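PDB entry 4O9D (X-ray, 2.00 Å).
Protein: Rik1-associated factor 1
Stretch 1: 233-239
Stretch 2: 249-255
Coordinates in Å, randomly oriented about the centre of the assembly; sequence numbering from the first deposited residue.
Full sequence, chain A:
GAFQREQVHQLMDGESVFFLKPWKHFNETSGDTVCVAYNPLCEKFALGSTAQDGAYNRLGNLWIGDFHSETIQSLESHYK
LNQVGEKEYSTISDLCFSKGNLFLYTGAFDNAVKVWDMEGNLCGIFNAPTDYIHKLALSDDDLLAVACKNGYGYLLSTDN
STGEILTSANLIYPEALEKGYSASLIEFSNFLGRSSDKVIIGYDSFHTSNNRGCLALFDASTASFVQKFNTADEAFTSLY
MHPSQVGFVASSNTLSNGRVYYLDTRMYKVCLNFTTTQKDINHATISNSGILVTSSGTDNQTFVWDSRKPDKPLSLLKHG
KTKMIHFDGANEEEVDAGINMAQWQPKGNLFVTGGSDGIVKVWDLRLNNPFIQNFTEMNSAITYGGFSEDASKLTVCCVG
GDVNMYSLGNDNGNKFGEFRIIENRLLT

Stretch 1, residues 233-239: DEAFTSL
Stretch 2 (249-255) VASSNTL

A beta bulge interrupts the pairing of these two antiparallel strands: Phe236 lies across from Ser252, yet Ser238 lies across from Ser251, so two residues of the first strand advance against one of the second. Thr237 is the extra residue, and its phi/psi of -117/-22° departs from the extended values of its neighbours (Phe236 -80/136°, Ser238 -162/145°). Its CA-to-CB bond points sideways relative to the other strand.

The axes of strands 235-239 and 249-253 approach to 4.3 Å, with 139° between their N-to-C directions. Before the bulge, Ala235 and Asn253 form a hydrogen-bonded pair with CA atoms 5.3 Å apart: Ala235 N donates to Asn253 O at 3.1 Å (144° at the hydrogen), and Asn253 N to Ala235 O at 2.8 Å (158°). Phe236 and Ser252 follow as a non-hydrogen-bonded pair, CA to CA 4.0 Å. At the bulge the ladder continues through different residues of the first strand: Thr237 N donates to Ser251 O at 2.8 Å and 171°, while Ser251 N donates to Ser238 O at 2.9 Å and 160°. The CA atoms of Ser238 and Ser251 are 5.3 Å apart; in the next, non-hydrogen-bonded pair, Leu239 CA and Ala250 CA are 4.5 Å apart. Here Leu239 CA makes a CA-H...O contact with Val249 O at 3.4 Å.

Side chains also meet across the bulge. Ser251, chi1 64° (p), donates from OG to Thr237 OG1 at 2.7 Å; Thr237 is also p, at 59°. Ser238 N lies 3.4 Å from Ser251 OG, but the angle is too poor for a hydrogen bond. Ser238 itself is t (161°). Thr237 CG2 packs 3.5 Å from ND2 of Asn253, which has chi1 -64° (m) and chi2 -21°.

Phe236, Ser252, Leu239 and Ala250 project from the same face of the sheet. With chi1 -76° (m) and chi2 76°, the Phe236 ring lies beneath Ser252 CB, which is 3.8 Å from the ring centroid and 3° off its normal, a CH-pi contact over one face. Ala250 CB sits at the ring edge, 3.9 Å from Phe236 CD2, and also meets Leu239 CD2 at 3.5 Å; Leu239 is m,t (-66°, -176°).

Ahead of the strand, the CA-to-CB bond of Glu234 (phi/psi -148/154°) points toward the second stretch. Its chi angles of -58°, 167° and -10° bring OE1 to Ser252 OG, which donates at 2.8 Å with Ser252 chi1 at 65° (p). Glu234 CD also approaches Thr254 CG2 to 3.8 Å.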

ATOM      1  N   ASP A 233     -10.236  17.539 -11.812  1.00 21.16           N
ATOM      2  CA  ASP A 233      -9.702  17.567 -10.443  1.00 23.09           C
ATOM      3  C   ASP A 233     -10.593  16.712  -9.553  1.00 25.69           C
ATOM      4  O   ASP A 233     -11.774  17.028  -9.364  1.00 24.46           O
ATOM      5  CB  ASP A 233      -9.582  18.995  -9.891  1.00 27.45           C
ATOM      6  CG  ASP A 233      -8.241  19.658 -10.257  1.00 34.53           C
ATOM      7  OD1 ASP A 233      -7.670  19.311 -11.322  1.00 32.74           O
ATOM      8  OD2 ASP A 233      -7.755  20.510  -9.471  1.00 33.09           O
ATOM      9  N   GLU A 234     -10.020  15.606  -9.066  1.00 22.10           N
ATOM     10  CA  GLU A 234     -10.737  14.542  -8.363  1.00 22.21           C
ATOM     11  C   GLU A 234      -9.734  13.982  -7.342  1.00 24.68           C
ATOM     12  O   GLU A 234      -8.522  14.082  -7.543  1.00 21.62           O
ATOM     13  CB  GLU A 234     -11.163  13.424  -9.336  1.00 22.35           C
ATOM     14  CG  GLU A 234     -12.062  13.907 -10.501  1.00 24.27           C
ATOM     15  CD  GLU A 234     -12.224  12.885 -11.632  1.00 27.59           C
ATOM     16  OE1 GLU A 234     -11.516  11.844 -11.673  1.00 26.18           O
ATOM     17  OE2 GLU A 234     -13.063  13.149 -12.506  1.00 28.28           O
ATOM     18  N   ALA A 235     -10.240  13.409  -6.259  1.00 24.35           N
ATOM     19  CA  ALA A 235      -9.394  12.890  -5.183  1.00 23.06           C
ATOM     20  C   ALA A 235      -8.943  11.478  -5.527  1.00 22.20           C
ATOM     21  O   ALA A 235      -9.739  10.528  -5.485  1.00 24.25           O
ATOM     22  CB  ALA A 235     -10.153  12.889  -3.864  1.00 23.70           C
ATOM     23  N   PHE A 236      -7.666  11.334  -5.835  1.00 21.27           N
ATOM     24  CA  PHE A 236      -7.125  10.037  -6.176  1.00 21.01           C
ATOM     25  C   PHE A 236      -6.848   9.218  -4.928  1.00 20.75           C
ATOM     26  O   PHE A 236      -6.325   9.725  -3.937  1.00 22.32           O
ATOM     27  CB  PHE A 236      -5.903  10.177  -7.077  1.00 21.32           C
ATOM     28  CG  PHE A 236      -6.277  10.510  -8.484  1.00 22.58           C
ATOM     29  CD1 PHE A 236      -6.671  11.795  -8.820  1.00 22.42           C
ATOM     30  CD2 PHE A 236      -6.311   9.529  -9.452  1.00 19.08           C
ATOM     31  CE1 PHE A 236      -7.082  12.089 -10.106  1.00 24.06           C
ATOM     32  CE2 PHE A 236      -6.720   9.823 -10.738  1.00 20.88           C
ATOM     33  CZ  PHE A 236      -7.104  11.087 -11.067  1.00 22.05           C
ATOM     34  N   THR A 237      -7.237   7.948  -5.007  1.00 20.23           N
ATOM     35  CA  THR A 237      -7.271   7.057  -3.870  1.00 21.29           C
ATOM     36  C   THR A 237      -6.325   5.875  -4.025  1.00 22.23           C
ATOM     37  O   THR A 237      -5.924   5.288  -3.039  1.00 21.93           O
ATOM     38  CB  THR A 237      -8.708   6.502  -3.613  1.00 24.20           C
ATOM     39  OG1 THR A 237      -9.201   5.793  -4.771  1.00 23.39           O
ATOM     40  CG2 THR A 237      -9.681   7.632  -3.261  1.00 22.38           C
ATOM     41  N   SER A 238      -5.949   5.518  -5.248  1.00 19.69           N
ATOM     42  CA  SER A 238      -5.151   4.317  -5.390  1.00 20.00           C
ATOM     43  C   SER A 238      -4.428   4.263  -6.744  1.00 17.34           C
ATOM     44  O   SER A 238      -4.967   4.701  -7.736  1.00 16.98           O
ATOM     45  CB  SER A 238      -6.100   3.114  -5.233  1.00 20.58           C
ATOM     46  OG  SER A 238      -5.542   1.947  -5.754  1.00 26.44           O
ATOM     47  N   LEU A 239      -3.215   3.713  -6.755  1.00 16.89           N
ATOM     48  CA  LEU A 239      -2.368   3.606  -7.951  1.00 14.08           C
ATOM     49  C   LEU A 239      -1.842   2.200  -7.985  1.00 22.49           C
ATOM     50  O   LEU A 239      -1.377   1.684  -6.949  1.00 21.50           O
ATOM     51  CB  LEU A 239      -1.133   4.538  -7.849  1.00 20.10           C
ATOM     52  CG  LEU A 239      -1.271   6.051  -7.841  1.00 23.43           C
ATOM     53  CD1 LEU A 239       0.157   6.718  -7.831  1.00 24.00           C
ATOM     54  CD2 LEU A 239      -2.027   6.558  -9.041  1.00 20.00           C
ATOM     55  N   VAL A 249      -3.176   1.659 -13.377  1.00 19.21           N
ATOM     56  CA  VAL A 249      -4.491   2.231 -13.153  1.00 22.90           C
ATOM     57  C   VAL A 249      -4.401   3.173 -11.972  1.00 20.10           C
ATOM     58  O   VAL A 249      -3.590   2.969 -11.072  1.00 19.40           O
ATOM     59  CB  VAL A 249      -5.594   1.183 -12.856  1.00 21.30           C
ATOM     60  CG1 VAL A 249      -6.001   0.409 -14.162  1.00 21.10           C
ATOM     61  CG2 VAL A 249      -5.175   0.224 -11.714  1.00 19.70           C
ATOM     62  N   ALA A 250      -5.249   4.191 -11.994  1.00 18.10           N
ATOM     63  CA  ALA A 250      -5.422   5.114 -10.888  1.00 19.24           C
ATOM     64  C   ALA A 250      -6.899   5.291 -10.644  1.00 19.90           C
ATOM     65  O   ALA A 250      -7.653   5.500 -11.590  1.00 23.28           O
ATOM     66  CB  ALA A 250      -4.822   6.432 -11.221  1.00 18.39           C
ATOM     67  N   SER A 251      -7.319   5.243  -9.390  1.00 19.67           N
ATOM     68  CA  SER A 251      -8.734   5.438  -9.085  1.00 21.78           C
ATOM     69  C   SER A 251      -8.936   6.760  -8.359  1.00 20.28           C
ATOM     70  O   SER A 251      -8.078   7.212  -7.624  1.00 20.95           O
ATOM     71  CB  SER A 251      -9.280   4.278  -8.238  1.00 18.36           C
ATOM     72  OG  SER A 251      -8.625   4.218  -6.947  1.00 21.01           O
ATOM     73  N   SER A 252     -10.096   7.381  -8.557  1.00 20.74           N
ATOM     74  CA  SER A 252     -10.434   8.570  -7.804  1.00 21.62           C
ATOM     75  C   SER A 252     -11.889   8.551  -7.320  1.00 24.07           C
ATOM     76  O   SER A 252     -12.723   7.825  -7.863  1.00 21.39           O
ATOM     77  CB  SER A 252     -10.225   9.807  -8.690  1.00 23.12           C
ATOM     78  OG  SER A 252     -11.151   9.761  -9.787  1.00 23.38           O
ATOM     79  N   ASN A 253     -12.163   9.353  -6.288  1.00 23.95           N
ATOM     80  CA  ASN A 253     -13.528   9.677  -5.871  1.00 25.97           C
ATOM     81  C   ASN A 253     -13.867  11.066  -6.440  1.00 29.11           C
ATOM     82  O   ASN A 253     -12.989  11.938  -6.496  1.00 27.07           O
ATOM     83  CB  ASN A 253     -13.638   9.710  -4.334  1.00 25.64           C
ATOM     84  CG  ASN A 253     -13.377   8.334  -3.682  1.00 24.15           C
ATOM     85  OD1 ASN A 253     -13.487   7.296  -4.331  1.00 25.52           O
ATOM     86  ND2 ASN A 253     -13.023   8.343  -2.408  1.00 25.15           N
ATOM     87  N   THR A 254     -15.121  11.263  -6.859  1.00 30.33           N
ATOM     88  CA  THR A 254     -15.550  12.505  -7.518  1.00 32.83           C
ATOM     89  C   THR A 254     -16.702  13.108  -6.721  1.00 34.41           C
ATOM     90  O   THR A 254     -17.045  12.596  -5.659  1.00 35.00           O
ATOM     91  CB  THR A 254     -15.991  12.250  -8.985  1.00 36.26           C
ATOM     92  OG1 THR A 254     -17.305  11.686  -9.009  1.00 35.01           O
ATOM     93  CG2 THR A 254     -15.024  11.304  -9.690  1.00 29.88           C
ATOM     94  N   LEU A 255     -17.309  14.176  -7.198  1.00 37.04           N
ATOM     95  CA  LEU A 255     -18.449  14.720  -6.480  1.00 40.93           C
ATOM     96  C   LEU A 255     -19.587  13.679  -6.405  1.00 42.65           C
ATOM     97  O   LEU A 255     -20.212  13.513  -5.390  1.00 42.38           O
ATOM     98  CB  LEU A 255     -18.913  16.041  -7.070  1.00 44.43           C
ATOM     99  CG  LEU A 255     -17.959  17.233  -7.079  1.00 49.59           C
ATOM    100  CD1 LEU A 255     -18.571  18.481  -7.688  1.00 50.04           C
ATOM    101  CD2 LEU A 255     -17.385  17.544  -5.739  1.00 48.07           C
TER